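Long-range contacts in 450aa long hypothetical fmu protein (Pyrococcus horikoshii, PDB 2YXL), which probably methylates carbon 5 of cytosine in RNA with S-adenosyl-L-methionine as methyl donor: residues 185-191 with 220-226; 245-251 with 438-443; 19-23 with 84-89; 8-14 with 49-53. All coordinates share one frame. Numbering follows the deposited sequence.

Two of the contacts stand close to the bound cofactor analogue and two join helices of the amino-terminal region. Contact 1 pairs strands of the small antiparallel sheet, and the side chain of Arg-190 comes within about 8 Å of sinefungin; in contact 2, the side chain of Ser-248 lies about 6 Å from it, and that of Phe-441 about 4 Å from the side chain of Cys-390, the predicted nucleophile. These two contacts touch, Ile-221 CD1 meeting Ala-249 CB at 3.7 Å. Contacts 3 and 4 share helix 12-24, their centres about 16 Å apart, and lie more than 30 Å, centre to centre, from contact 2. A weak ion pair, Glu-185 OE1 to Arg-51 NE at 3.3 Å, joins contact 1 to contact 4.

Contact 1 of 4, residues 185-191 with 220-226; sequences EWISIRV and TILKIKG
Two extended segments, 186-191 and 221-225, run antiparallel (151°, axes 4.5 Å apart), in a register that sets Trp-186 opposite Lys-225 and Arg-190 opposite Ile-221. The hydrogen-bonded pairs are Ile-187 with Ile-224 (N to O 2.7 Å, O to N 2.8 Å) and Ile-189 with Leu-222 (N to O 2.9 Å, O to N 2.8 Å). On the face carrying these branched residues, Ile-189 CG1 fits against Leu-222 CB (4.0 Å) and Val-191 CG2 against Leu-222 CD1 (3.7 Å); helix 198-207 packs on this side, as expected of the ferredoxin-like domain. On the other face the flat indole of Trp-186 (m) lies beneath Lys-225, whose CB sits 3.9 Å above the six-membered ring. All-trans to CE, Lys-225 then reaches NZ to Glu-185 OE2 (2.8 Å), a salt bridge. Gly-226 N reaches Glu-185 O (2.7 Å) where a CB would crowd that oxygen and Ile-187 CD1. Small Ser-188 leaves a hollow for Ile-221 CG2, 3.5 Å from its OG, which bonds to Gln-244.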
loop_
_atom_site.group_PDB
_atom_site.type_symbol
_atom_site.label_atom_id
_atom_site.label_comp_id
_atom_site.label_asym_id
_atom_site.label_seq_id
_atom_site.Cartn_x
_atom_site.Cartn_y
_atom_site.Cartn_z
ATOM N N GLU A 185 8.155 -11.332 5.171
ATOM C CA GLU A 185 7.960 -10.377 6.272
ATOM C C GLU A 185 8.834 -9.116 6.109
ATOM O O GLU A 185 9.335 -8.577 7.101
ATOM C CB GLU A 185 8.287 -11.037 7.623
ATOM C CG GLU A 185 7.706 -12.432 7.848
ATOM C CD GLU A 185 8.336 -13.154 9.036
ATOM O OE1 GLU A 185 8.023 -12.799 10.195
ATOM O OE2 GLU A 185 9.134 -14.090 8.810
ATOM N N TRP A 186 9.008 -8.639 4.875
ATOM C CA TRP A 186 9.956 -7.549 4.597
ATOM C C TRP A 186 9.319 -6.162 4.464
ATOM O O TRP A 186 8.246 -6.005 3.878
ATOM C CB TRP A 186 10.809 -7.868 3.360
ATOM C CG TRP A 186 11.686 -9.073 3.547
ATOM C CD1 TRP A 186 11.346 -10.376 3.320
ATOM C CD2 TRP A 186 13.044 -9.090 4.016
ATOM N NE1 TRP A 186 12.404 -11.203 3.611
ATOM C CE2 TRP A 186 13.461 -10.441 4.041
ATOM C CE3 TRP A 186 13.948 -8.096 4.415
ATOM C CZ2 TRP A 186 14.744 -10.826 4.448
ATOM C CZ3 TRP A 186 15.222 -8.477 4.823
ATOM C CH2 TRP A 186 15.608 -9.833 4.834
ATOM N N ILE A 187 10.002 -5.163 5.019
ATOM C CA ILE A 187 9.549 -3.777 4.993
ATOM C C ILE A 187 10.616 -2.935 4.302
ATOM O O ILE A 187 11.807 -3.057 4.601
ATOM C CB ILE A 187 9.287 -3.229 6.419
ATOM C CG1 ILE A 187 8.236 -4.078 7.144
ATOM C CG2 ILE A 187 8.845 -1.761 6.370
ATOM C CD1 ILE A 187 8.388 -4.106 8.663
ATOM N N SER A 188 10.176 -2.084 3.379
ATOM C CA SER A 188 11.072 -1.232 2.619
ATOM C C SER A 188 11.107 0.182 3.198
ATOM O O SER A 188 10.062 0.795 3.419
ATOM C CB SER A 188 10.644 -1.212 1.154
ATOM O OG SER A 188 11.572 -0.491 0.365
ATOM N N ILE A 189 12.313 0.687 3.453
ATOM C CA ILE A 189 12.507 2.031 4.016
ATOM C C ILE A 189 13.552 2.829 3.236
ATOM O O ILE A 189 14.444 2.253 2.610
ATOM C CB ILE A 189 12.906 1.999 5.527
ATOM C CG1 ILE A 189 14.208 1.210 5.746
ATOM C CG2 ILE A 189 11.768 1.444 6.386
ATOM C CD1 ILE A 189 14.875 1.465 7.088
ATOM N N ARG A 190 13.432 4.155 3.269
ATOM C CA ARG A 190 14.436 5.033 2.673
ATOM C C ARG A 190 15.201 5.772 3.764
ATOM O O ARG A 190 14.612 6.219 4.751
ATOM C CB ARG A 190 13.800 6.034 1.704
ATOM C CG ARG A 190 14.789 6.617 0.701
ATOM C CD ARG A 190 14.199 7.754 -0.131
ATOM N NE ARG A 190 14.115 9.002 0.625
ATOM C CZ ARG A 190 12.981 9.570 1.032
ATOM N NH1 ARG A 190 11.802 9.024 0.749
ATOM N NH2 ARG A 190 13.029 10.702 1.717
ATOM N N VAL A 191 16.514 5.884 3.579
ATOM C CA VAL A 191 17.376 6.617 4.500
ATOM C C VAL A 191 17.429 8.092 4.097
ATOM O O VAL A 191 17.732 8.423 2.947
ATOM C CB VAL A 191 18.805 6.003 4.554
ATOM C CG1 VAL A 191 19.777 6.910 5.304
ATOM C CG2 VAL A 191 18.766 4.627 5.199
ATOM N N THR A 220 19.976 3.909 -1.143
ATOM C CA THR A 220 19.384 4.546 0.035
ATOM C C THR A 220 18.143 3.794 0.520
ATOM O O THR A 220 17.586 4.116 1.575
ATOM C CB THR A 220 19.050 6.034 -0.201
ATOM O OG1 THR A 220 18.362 6.186 -1.446
ATOM C CG2 THR A 220 20.314 6.871 -0.217
ATOM N N ILE A 221 17.725 2.792 -0.253
ATOM C CA ILE A 221 16.606 1.928 0.114
ATOM C C ILE A 221 17.103 0.669 0.831
ATOM O O ILE A 221 18.033 -0.003 0.369
ATOM C CB ILE A 221 15.733 1.557 -1.125
ATOM C CG1 ILE A 221 14.937 2.777 -1.621
ATOM C CG2 ILE A 221 14.801 0.371 -0.832
ATOM C CD1 ILE A 221 13.769 3.201 -0.722
ATOM N N LEU A 222 16.481 0.367 1.966
ATOM C CA LEU A 222 16.805 -0.829 2.728
ATOM C C LEU A 222 15.572 -1.684 2.921
ATOM O O LEU A 222 14.492 -1.175 3.226
ATOM C CB LEU A 222 17.386 -0.466 4.100
ATOM C CG LEU A 222 18.549 0.526 4.198
ATOM C CD1 LEU A 222 18.764 0.909 5.651
ATOM C CD2 LEU A 222 19.828 -0.034 3.583
ATOM N N LYS A 223 15.735 -2.988 2.739
ATOM C CA LYS A 223 14.693 -3.932 3.113
ATOM C C LYS A 223 15.037 -4.510 4.480
ATOM O O LYS A 223 16.136 -5.027 4.687
ATOM C CB LYS A 223 14.519 -5.017 2.048
ATOM C CG LYS A 223 13.983 -4.472 0.722
ATOM C CD LYS A 223 13.931 -5.534 -0.378
ATOM C CE LYS A 223 13.210 -5.008 -1.636
ATOM N NZ LYS A 223 14.003 -3.985 -2.408
ATOM N N ILE A 224 14.110 -4.368 5.421
ATOM C CA ILE A 224 14.290 -4.891 6.772
ATOM C C ILE A 224 13.240 -5.954 7.078
ATOM O O ILE A 224 12.080 -5.821 6.689
ATOM C CB ILE A 224 14.304 -3.770 7.856
ATOM C CG1 ILE A 224 12.952 -3.048 7.945
ATOM C CG2 ILE A 224 15.443 -2.783 7.592
ATOM C CD1 ILE A 224 12.776 -2.193 9.196
ATOM N N LYS A 225 13.662 -7.017 7.756
ATOM C CA LYS A 225 12.773 -8.123 8.083
ATOM C C LYS A 225 11.991 -7.799 9.353
ATOM O O LYS A 225 12.574 -7.646 10.430
ATOM C CB LYS A 225 13.568 -9.426 8.247
ATOM C CG LYS A 225 12.731 -10.700 8.134
ATOM C CD LYS A 225 13.617 -11.937 8.127
ATOM C CE LYS A 225 12.928 -13.141 7.498
ATOM N NZ LYS A 225 11.905 -13.758 8.389
ATOM N N GLY A 226 10.671 -7.692 9.213
ATOM C CA GLY A 226 9.781 -7.408 10.337
ATOM C C GLY A 226 9.781 -8.507 11.390
ATOM O O GLY A 226 10.379 -9.564 11.180
#

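Contact 2 of 4, residues 245-251 with 438-443; sequences EEASAVA and TIGFFY
In the Rossmann-like fold of class I methyltransferases, helix 246-255 here packs on strand 441-447, an antiparallel neighbour of strand 383-389. The short segments 246-251 and 441-443 run nearly parallel (12°), axes 9.2 Å apart, the nearest CA pairs being Glu-246 with Thr-438 (6.1 Å) and Ala-251 with Tyr-443 (7.2 Å). Ala-247 points its CB toward segment 438-443; this small group lets the chains come close, 3.7 Å from Phe-441 CG and 4.0 Å from Ile-439 CG1. Phe-441, with chi1 between wells at -142°, turns a ring face to Ala-247 O and Ser-248 N. Thr-438 (t) directs OG1 at the first helical turn, where it accepts from Ala-247 N (3.1 Å). Glu-245, the N-cap residue, folds back (m, m) so that a water links its OE1 (2.5 Å), Glu-246 N (3.0 Å) and Thr-438 OG1 (2.7 Å), while OE2 salt-bridges Lys-348. Glu-246 instead extends (t, t) to Ser-215 and Arg-217. Tyr-443 (m) lays its ring beside Val-250 CG1, 3.9 Å from CE2, and its OH donates to Ala-247 O at 2.6 Å.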
loop_
_atom_site.group_PDB
_atom_site.type_symbol
_atom_site.label_atom_id
_atom_site.label_comp_id
_atom_site.label_asym_id
_atom_site.label_seq_id
_atom_site.Cartn_x
_atom_site.Cartn_y
_atom_site.Cartn_z
ATOM N N GLU A 245 8.586 2.271 -0.766
ATOM C CA GLU A 245 8.951 1.206 -1.692
ATOM C C GLU A 245 10.070 1.656 -2.618
ATOM O O GLU A 245 10.210 2.848 -2.901
ATOM C CB GLU A 245 7.740 0.763 -2.520
ATOM C CG GLU A 245 6.582 0.178 -1.710
ATOM C CD GLU A 245 6.927 -1.131 -1.000
ATOM O OE1 GLU A 245 7.923 -1.798 -1.364
ATOM O OE2 GLU A 245 6.186 -1.498 -0.067
ATOM N N GLU A 246 10.866 0.693 -3.083
ATOM C CA GLU A 246 11.965 0.967 -4.006
ATOM C C GLU A 246 11.482 1.718 -5.255
ATOM O O GLU A 246 12.093 2.707 -5.664
ATOM C CB GLU A 246 12.682 -0.332 -4.394
ATOM C CG GLU A 246 13.965 -0.127 -5.193
ATOM C CD GLU A 246 14.499 -1.419 -5.779
ATOM O OE1 GLU A 246 15.473 -1.970 -5.219
ATOM O OE2 GLU A 246 13.943 -1.899 -6.786
ATOM N N ALA A 247 10.381 1.246 -5.838
ATOM C CA ALA A 247 9.791 1.858 -7.030
ATOM C C ALA A 247 9.446 3.341 -6.834
ATOM O O ALA A 247 9.656 4.159 -7.730
ATOM C CB ALA A 247 8.564 1.075 -7.476
ATOM N N SER A 248 8.933 3.676 -5.652
ATOM C CA SER A 248 8.603 5.056 -5.313
ATOM C C SER A 248 9.836 5.949 -5.177
ATOM O O SER A 248 9.792 7.128 -5.530
ATOM C CB SER A 248 7.777 5.103 -4.031
ATOM O OG SER A 248 6.512 4.492 -4.222
ATOM N N ALA A 249 10.929 5.382 -4.668
ATOM C CA ALA A 249 12.192 6.111 -4.529
ATOM C C ALA A 249 12.822 6.443 -5.881
ATOM O O ALA A 249 13.424 7.506 -6.043
ATOM C CB ALA A 249 13.164 5.326 -3.682
ATOM N N VAL A 250 12.687 5.523 -6.837
ATOM C CA VAL A 250 13.195 5.701 -8.200
ATOM C C VAL A 250 12.522 6.894 -8.895
ATOM O O VAL A 250 13.182 7.661 -9.603
ATOM C CB VAL A 250 13.013 4.402 -9.040
ATOM C CG1 VAL A 250 13.274 4.652 -10.527
ATOM C CG2 VAL A 250 13.919 3.293 -8.516
ATOM N N ALA A 251 11.217 7.046 -8.670
ATOM C CA ALA A 251 10.433 8.143 -9.244
ATOM C C ALA A 251 11.114 9.502 -9.088
ATOM O O ALA A 251 11.394 10.169 -10.085
ATOM C CB ALA A 251 9.027 8.170 -8.647
ATOM N N THR A 438 9.539 -5.340 -6.054
ATOM C CA THR A 438 8.984 -4.091 -5.546
ATOM C C THR A 438 7.530 -4.051 -6.016
ATOM O O THR A 438 7.095 -4.960 -6.722
ATOM C CB THR A 438 9.810 -2.858 -6.017
ATOM O OG1 THR A 438 9.392 -1.687 -5.306
ATOM C CG2 THR A 438 9.685 -2.629 -7.528
ATOM N N ILE A 439 6.777 -3.031 -5.615
ATOM C CA ILE A 439 5.385 -2.870 -6.065
ATOM C C ILE A 439 5.282 -2.622 -7.574
ATOM O O ILE A 439 6.225 -2.128 -8.193
ATOM C CB ILE A 439 4.668 -1.718 -5.317
ATOM C CG1 ILE A 439 5.489 -0.419 -5.404
ATOM C CG2 ILE A 439 4.379 -2.124 -3.867
ATOM C CD1 ILE A 439 4.739 0.837 -4.990
ATOM N N GLY A 440 4.138 -2.979 -8.158
ATOM C CA GLY A 440 3.827 -2.628 -9.546
ATOM C C GLY A 440 3.791 -1.116 -9.689
ATOM O O GLY A 440 3.140 -0.429 -8.903
ATOM N N PHE A 441 4.498 -0.593 -10.683
ATOM C CA PHE A 441 4.672 0.850 -10.807
ATOM C C PHE A 441 4.787 1.280 -12.266
ATOM O O PHE A 441 5.141 0.475 -13.133
ATOM C CB PHE A 441 5.923 1.279 -10.040
ATOM C CG PHE A 441 5.786 2.589 -9.320
ATOM C CD1 PHE A 441 6.318 3.753 -9.863
ATOM C CD2 PHE A 441 5.144 2.656 -8.090
ATOM C CE1 PHE A 441 6.210 4.967 -9.194
ATOM C CE2 PHE A 441 5.026 3.866 -7.410
ATOM C CZ PHE A 441 5.560 5.026 -7.966
ATOM N N PHE A 442 4.483 2.549 -12.526
ATOM C CA PHE A 442 4.548 3.101 -13.873
ATOM C C PHE A 442 5.212 4.468 -13.865
ATOM O O PHE A 442 4.978 5.272 -12.963
ATOM C CB PHE A 442 3.148 3.191 -14.478
ATOM C CG PHE A 442 3.123 3.743 -15.878
ATOM C CD1 PHE A 442 3.512 2.954 -16.959
ATOM C CD2 PHE A 442 2.705 5.049 -16.115
ATOM C CE1 PHE A 442 3.486 3.455 -18.248
ATOM C CE2 PHE A 442 2.675 5.561 -17.405
ATOM C CZ PHE A 442 3.069 4.762 -18.473
ATOM N N TYR A 443 6.041 4.713 -14.878
ATOM C CA TYR A 443 6.793 5.958 -15.015
ATOM C C TYR A 443 6.615 6.539 -16.415
ATOM O O TYR A 443 6.740 5.821 -17.415
ATOM C CB TYR A 443 8.292 5.720 -14.780
ATOM C CG TYR A 443 8.647 4.978 -13.512
ATOM C CD1 TYR A 443 8.523 3.592 -13.439
ATOM C CD2 TYR A 443 9.141 5.659 -12.398
ATOM C CE1 TYR A 443 8.853 2.904 -12.287
ATOM C CE2 TYR A 443 9.479 4.978 -11.236
ATOM C CZ TYR A 443 9.333 3.599 -11.191
ATOM O OH TYR A 443 9.654 2.905 -10.053
HETATM O O HOH W 1 10.024 -2.119 -2.686
#

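Contact 3 of 4, residues 19-23 with 84-89; sequences IEAIR and PWLRAA
Arg-23 lies under the indole of Trp-85, its CG 3.7 Å from the centroid of the six-membered ring and 10° off the normal, a CH-pi contact made by the methylene part of a long side chain. Its chi1 is t and chi2 m (-83°), bending the chain along the ring; the guanidinium then passes on to Pro-84, with NH2 3.6 Å from Pro-84 CB, leaving at most a weak cation-pi attraction. Trp-85 takes chi1 m and chi2 97°, with Ile-19 CG2 (4.2 Å from CE3) and Glu-20 CD (3.8 Å from CH2) at its ring edge. Both segments are alpha-helical and cross at 117° with axes 8.4 Å apart, joining helices 12-24 and 84-99 within the all-helical amino-terminal region. Ala-88 suits the crossing because its methyl is short: CB reaches Ile-19 O at 3.6 Å, Arg-23 CB at 3.8 Å and Ile-22 CG2 at 3.9 Å. Ile-19 CD1 extends to Ala-89 CB (4.3 Å). Glu-20 sends its carboxylate to Arg-121, on helix 104-121, and Ile-22 packs also on helix 47-75.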
loop_
_atom_site.group_PDB
_atom_site.type_symbol
_atom_site.label_atom_id
_atom_site.label_comp_id
_atom_site.label_asym_id
_atom_site.label_seq_id
_atom_site.Cartn_x
_atom_site.Cartn_y
_atom_site.Cartn_z
ATOM N N ILE A 19 -8.758 -9.764 15.804
ATOM C CA ILE A 19 -10.132 -9.321 15.593
ATOM C C ILE A 19 -10.166 -7.798 15.486
ATOM O O ILE A 19 -10.729 -7.259 14.533
ATOM C CB ILE A 19 -11.106 -9.826 16.692
ATOM C CG1 ILE A 19 -11.232 -11.353 16.629
ATOM C CG2 ILE A 19 -12.489 -9.164 16.538
ATOM C CD1 ILE A 19 -11.953 -11.977 17.811
ATOM N N GLU A 20 -9.541 -7.114 16.445
ATOM C CA GLU A 20 -9.471 -5.655 16.420
ATOM C C GLU A 20 -8.670 -5.138 15.220
ATOM O O GLU A 20 -9.029 -4.119 14.629
ATOM C CB GLU A 20 -8.940 -5.093 17.748
ATOM C CG GLU A 20 -8.805 -3.564 17.776
ATOM C CD GLU A 20 -9.395 -2.905 19.023
ATOM O OE1 GLU A 20 -9.738 -1.704 18.943
ATOM O OE2 GLU A 20 -9.524 -3.568 20.075
ATOM N N ALA A 21 -7.607 -5.849 14.848
ATOM C CA ALA A 21 -6.793 -5.463 13.693
ATOM C C ALA A 21 -7.569 -5.602 12.387
ATOM O O ALA A 21 -7.481 -4.741 11.510
ATOM C CB ALA A 21 -5.501 -6.277 13.642
ATOM N N ILE A 22 -8.325 -6.692 12.271
ATOM C CA ILE A 22 -9.145 -6.954 11.094
ATOM C C ILE A 22 -10.315 -5.968 11.027
ATOM O O ILE A 22 -10.654 -5.473 9.946
ATOM C CB ILE A 22 -9.625 -8.434 11.053
ATOM C CG1 ILE A 22 -8.434 -9.391 10.861
ATOM C CG2 ILE A 22 -10.668 -8.663 9.968
ATOM C CD1 ILE A 22 -7.595 -9.161 9.597
ATOM N N ARG A 23 -10.908 -5.670 12.182
ATOM C CA ARG A 23 -11.983 -4.686 12.259
ATOM C C ARG A 23 -11.482 -3.292 11.895
ATOM O O ARG A 23 -12.095 -2.610 11.071
ATOM C CB ARG A 23 -12.638 -4.677 13.650
ATOM C CG ARG A 23 -13.890 -3.799 13.768
ATOM C CD ARG A 23 -13.539 -2.329 14.007
ATOM N NE ARG A 23 -14.697 -1.451 13.862
ATOM C CZ ARG A 23 -15.149 -0.973 12.703
ATOM N NH1 ARG A 23 -14.550 -1.286 11.557
ATOM N NH2 ARG A 23 -16.215 -0.186 12.689
ATOM N N PRO A 84 -19.671 -4.726 12.113
ATOM C CA PRO A 84 -18.234 -4.770 11.797
ATOM C C PRO A 84 -17.410 -5.694 12.703
ATOM O O PRO A 84 -16.453 -6.322 12.230
ATOM C CB PRO A 84 -17.776 -3.321 11.996
ATOM C CG PRO A 84 -18.998 -2.507 11.974
ATOM C CD PRO A 84 -20.105 -3.364 12.481
ATOM N N TRP A 85 -17.766 -5.769 13.985
ATOM C CA TRP A 85 -17.041 -6.630 14.927
ATOM C C TRP A 85 -17.365 -8.094 14.673
ATOM O O TRP A 85 -16.478 -8.952 14.737
ATOM C CB TRP A 85 -17.322 -6.238 16.386
ATOM C CG TRP A 85 -16.732 -4.906 16.729
ATOM C CD1 TRP A 85 -17.379 -3.702 16.741
ATOM C CD2 TRP A 85 -15.368 -4.632 17.067
ATOM N NE1 TRP A 85 -16.505 -2.699 17.080
ATOM C CE2 TRP A 85 -15.264 -3.240 17.285
ATOM C CE3 TRP A 85 -14.224 -5.428 17.211
ATOM C CZ2 TRP A 85 -14.061 -2.624 17.644
ATOM C CZ3 TRP A 85 -13.025 -4.813 17.568
ATOM C CH2 TRP A 85 -12.955 -3.425 17.777
ATOM N N LEU A 86 -18.634 -8.369 14.372
ATOM C CA LEU A 86 -19.062 -9.712 14.004
ATOM C C LEU A 86 -18.358 -10.174 12.730
ATOM O O LEU A 86 -17.767 -11.254 12.709
ATOM C CB LEU A 86 -20.582 -9.778 13.840
ATOM C CG LEU A 86 -21.201 -11.149 13.553
ATOM C CD1 LEU A 86 -20.852 -12.184 14.628
ATOM C CD2 LEU A 86 -22.709 -11.014 13.419
ATOM N N ARG A 87 -18.403 -9.346 11.683
ATOM C CA ARG A 87 -17.741 -9.660 10.417
ATOM C C ARG A 87 -16.257 -9.972 10.617
ATOM O O ARG A 87 -15.755 -10.958 10.081
ATOM C CB ARG A 87 -17.927 -8.529 9.393
ATOM C CG ARG A 87 -17.147 -8.730 8.085
ATOM C CD ARG A 87 -17.568 -7.772 6.968
ATOM N NE ARG A 87 -17.429 -6.364 7.341
ATOM C CZ ARG A 87 -18.434 -5.584 7.739
ATOM N NH1 ARG A 87 -18.199 -4.322 8.058
ATOM N NH2 ARG A 87 -19.671 -6.059 7.820
ATOM N N ALA A 88 -15.570 -9.130 11.387
ATOM C CA ALA A 88 -14.154 -9.321 11.690
ATOM C C ALA A 88 -13.914 -10.633 12.436
ATOM O O ALA A 88 -12.995 -11.379 12.099
ATOM C CB ALA A 88 -13.613 -8.140 12.487
ATOM N N ALA A 89 -14.749 -10.923 13.432
ATOM C CA ALA A 89 -14.613 -12.160 14.201
ATOM C C ALA A 89 -14.841 -13.389 13.322
ATOM O O ALA A 89 -14.091 -14.367 13.411
ATOM C CB ALA A 89 -15.553 -12.168 15.392
#

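Contact 4 of 4, residues 8-14 with 49-53; sequences LSIPPKG and LNRVL
Leu-49 and Leu-53, one turn apart on helix 47-75, bear the largest buried areas of this contact, with Val-52 next. They receive the extended chain of residues 8-11 and the first turn of helix 12-24, for which Pro-11 is the N-cap; Pro-12 follows naturally, since the first turn needs no backbone NH from it. Leu-49 (t, p) points straight across, its CD1 meeting Pro-11 CD at 3.7 Å and Ile-10 CG2 at 4.4 Å, while CD2 approaches Lys-13 CE (4.3 Å) and Gly-14 CA (4.4 Å). Leu-53 (m, t) starts sideways, but its end comes in: CD2 is 3.9 Å from Ile-10 CG2 and CD1 3.6 Å from Gly-14 O. Gly-14 fits here because a CB would crowd Leu-49 CD1 and clash with Ile-10 CG2; its CA is 7.2 Å from that of Leu-53. At the other end Val-52 (t) sets CG1 against Leu-8 CD1 at 3.6 Å. The backbone of Leu-8 and Ile-10 is meanwhile tied to the side-chain hydroxyl of Thr-106, in helix 104-121, and Lys-13 NZ bonds to Asp-43 O. With no hydrogen bond or salt bridge between the two segments, their association rests on shape and on exclusion of water from aliphatic groups.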
loop_
_atom_site.group_PDB
_atom_site.type_symbol
_atom_site.label_atom_id
_atom_site.label_comp_id
_atom_site.label_asym_id
_atom_site.label_seq_id
_atom_site.Cartn_x
_atom_site.Cartn_y
_atom_site.Cartn_z
ATOM N N LEU A 8 -1.249 -24.660 16.677
ATOM C CA LEU A 8 -1.317 -23.212 16.847
ATOM C C LEU A 8 -2.058 -22.840 18.133
ATOM O O LEU A 8 -3.271 -23.040 18.240
ATOM C CB LEU A 8 -2.005 -22.575 15.633
ATOM C CG LEU A 8 -2.193 -21.055 15.572
ATOM C CD1 LEU A 8 -0.922 -20.371 15.106
ATOM C CD2 LEU A 8 -3.344 -20.704 14.646
ATOM N N SER A 9 -1.317 -22.302 19.102
ATOM C CA SER A 9 -1.898 -21.832 20.361
ATOM C C SER A 9 -1.865 -20.304 20.457
ATOM O O SER A 9 -0.792 -19.701 20.537
ATOM C CB SER A 9 -1.179 -22.459 21.559
ATOM O OG SER A 9 0.193 -22.105 21.569
ATOM N N ILE A 10 -3.048 -19.690 20.443
ATOM C CA ILE A 10 -3.172 -18.237 20.560
ATOM C C ILE A 10 -3.800 -17.880 21.912
ATOM O O ILE A 10 -4.888 -18.361 22.233
ATOM C CB ILE A 10 -4.003 -17.622 19.388
ATOM C CG1 ILE A 10 -3.479 -18.112 18.033
ATOM C CG2 ILE A 10 -3.981 -16.089 19.442
ATOM C CD1 ILE A 10 -4.380 -17.788 16.852
ATOM N N PRO A 11 -3.104 -17.047 22.713
ATOM C CA PRO A 11 -3.617 -16.560 24.000
ATOM C C PRO A 11 -4.807 -15.598 23.829
ATOM O O PRO A 11 -5.001 -15.063 22.737
ATOM C CB PRO A 11 -2.410 -15.827 24.598
ATOM C CG PRO A 11 -1.602 -15.413 23.424
ATOM C CD PRO A 11 -1.754 -16.524 22.431
ATOM N N PRO A 12 -5.599 -15.380 24.903
ATOM C CA PRO A 12 -6.795 -14.527 24.836
ATOM C C PRO A 12 -6.539 -13.127 24.278
ATOM O O PRO A 12 -7.326 -12.642 23.459
ATOM C CB PRO A 12 -7.248 -14.441 26.299
ATOM C CG PRO A 12 -6.729 -15.682 26.920
ATOM C CD PRO A 12 -5.411 -15.941 26.256
ATOM N N LYS A 13 -5.447 -12.492 24.705
ATOM C CA LYS A 13 -5.083 -11.161 24.211
ATOM C C LYS A 13 -4.742 -11.186 22.720
ATOM O O LYS A 13 -4.933 -10.192 22.017
ATOM C CB LYS A 13 -3.936 -10.548 25.030
ATOM C CG LYS A 13 -2.570 -11.209 24.853
ATOM C CD LYS A 13 -1.487 -10.428 25.580
ATOM C CE LYS A 13 -0.127 -11.094 25.442
ATOM N NZ LYS A 13 0.881 -10.510 26.375
ATOM N N GLY A 14 -4.240 -12.330 22.257
ATOM C CA GLY A 14 -3.919 -12.536 20.849
ATOM C C GLY A 14 -5.166 -12.654 19.995
ATOM O O GLY A 14 -5.206 -12.141 18.876
ATOM N N LEU A 49 4.441 -14.178 18.995
ATOM C CA LEU A 49 3.021 -13.890 18.837
ATOM C C LEU A 49 2.805 -12.821 17.770
ATOM O O LEU A 49 1.908 -12.946 16.936
ATOM C CB LEU A 49 2.394 -13.459 20.169
ATOM C CG LEU A 49 0.872 -13.269 20.198
ATOM C CD1 LEU A 49 0.146 -14.572 19.891
ATOM C CD2 LEU A 49 0.421 -12.710 21.538
ATOM N N ASN A 50 3.638 -11.782 17.803
ATOM C CA ASN A 50 3.598 -10.711 16.809
ATOM C C ASN A 50 3.706 -11.265 15.390
ATOM O O ASN A 50 2.970 -10.845 14.501
ATOM C CB ASN A 50 4.715 -9.694 17.071
ATOM C CG ASN A 50 4.434 -8.335 16.447
ATOM O OD1 ASN A 50 4.372 -8.192 15.223
ATOM N ND2 ASN A 50 4.275 -7.322 17.294
ATOM N N ARG A 51 4.617 -12.218 15.203
ATOM C CA ARG A 51 4.837 -12.879 13.917
ATOM C C ARG A 51 3.619 -13.702 13.485
ATOM O O ARG A 51 3.106 -13.521 12.377
ATOM C CB ARG A 51 6.091 -13.760 13.987
ATOM C CG ARG A 51 6.528 -14.356 12.659
ATOM C CD ARG A 51 7.854 -15.096 12.781
ATOM N NE ARG A 51 8.980 -14.197 13.036
ATOM C CZ ARG A 51 9.667 -14.143 14.175
ATOM N NH1 ARG A 51 9.362 -14.945 15.191
ATOM N NH2 ARG A 51 10.674 -13.289 14.299
ATOM N N VAL A 52 3.163 -14.591 14.366
ATOM C CA VAL A 52 2.017 -15.463 14.102
ATOM C C VAL A 52 0.743 -14.668 13.761
ATOM O O VAL A 52 0.056 -14.973 12.783
ATOM C CB VAL A 52 1.776 -16.438 15.293
ATOM C CG1 VAL A 52 0.382 -17.037 15.259
ATOM C CG2 VAL A 52 2.825 -17.540 15.293
ATOM N N LEU A 53 0.448 -13.646 14.559
ATOM C CA LEU A 53 -0.736 -12.826 14.348
ATOM C C LEU A 53 -0.635 -11.958 13.096
ATOM O O LEU A 53 -1.640 -11.718 12.428
ATOM C CB LEU A 53 -1.034 -11.966 15.578
ATOM C CG LEU A 53 -1.386 -12.658 16.900
ATOM C CD1 LEU A 53 -1.776 -11.616 17.929
ATOM C CD2 LEU A 53 -2.494 -13.696 16.745
#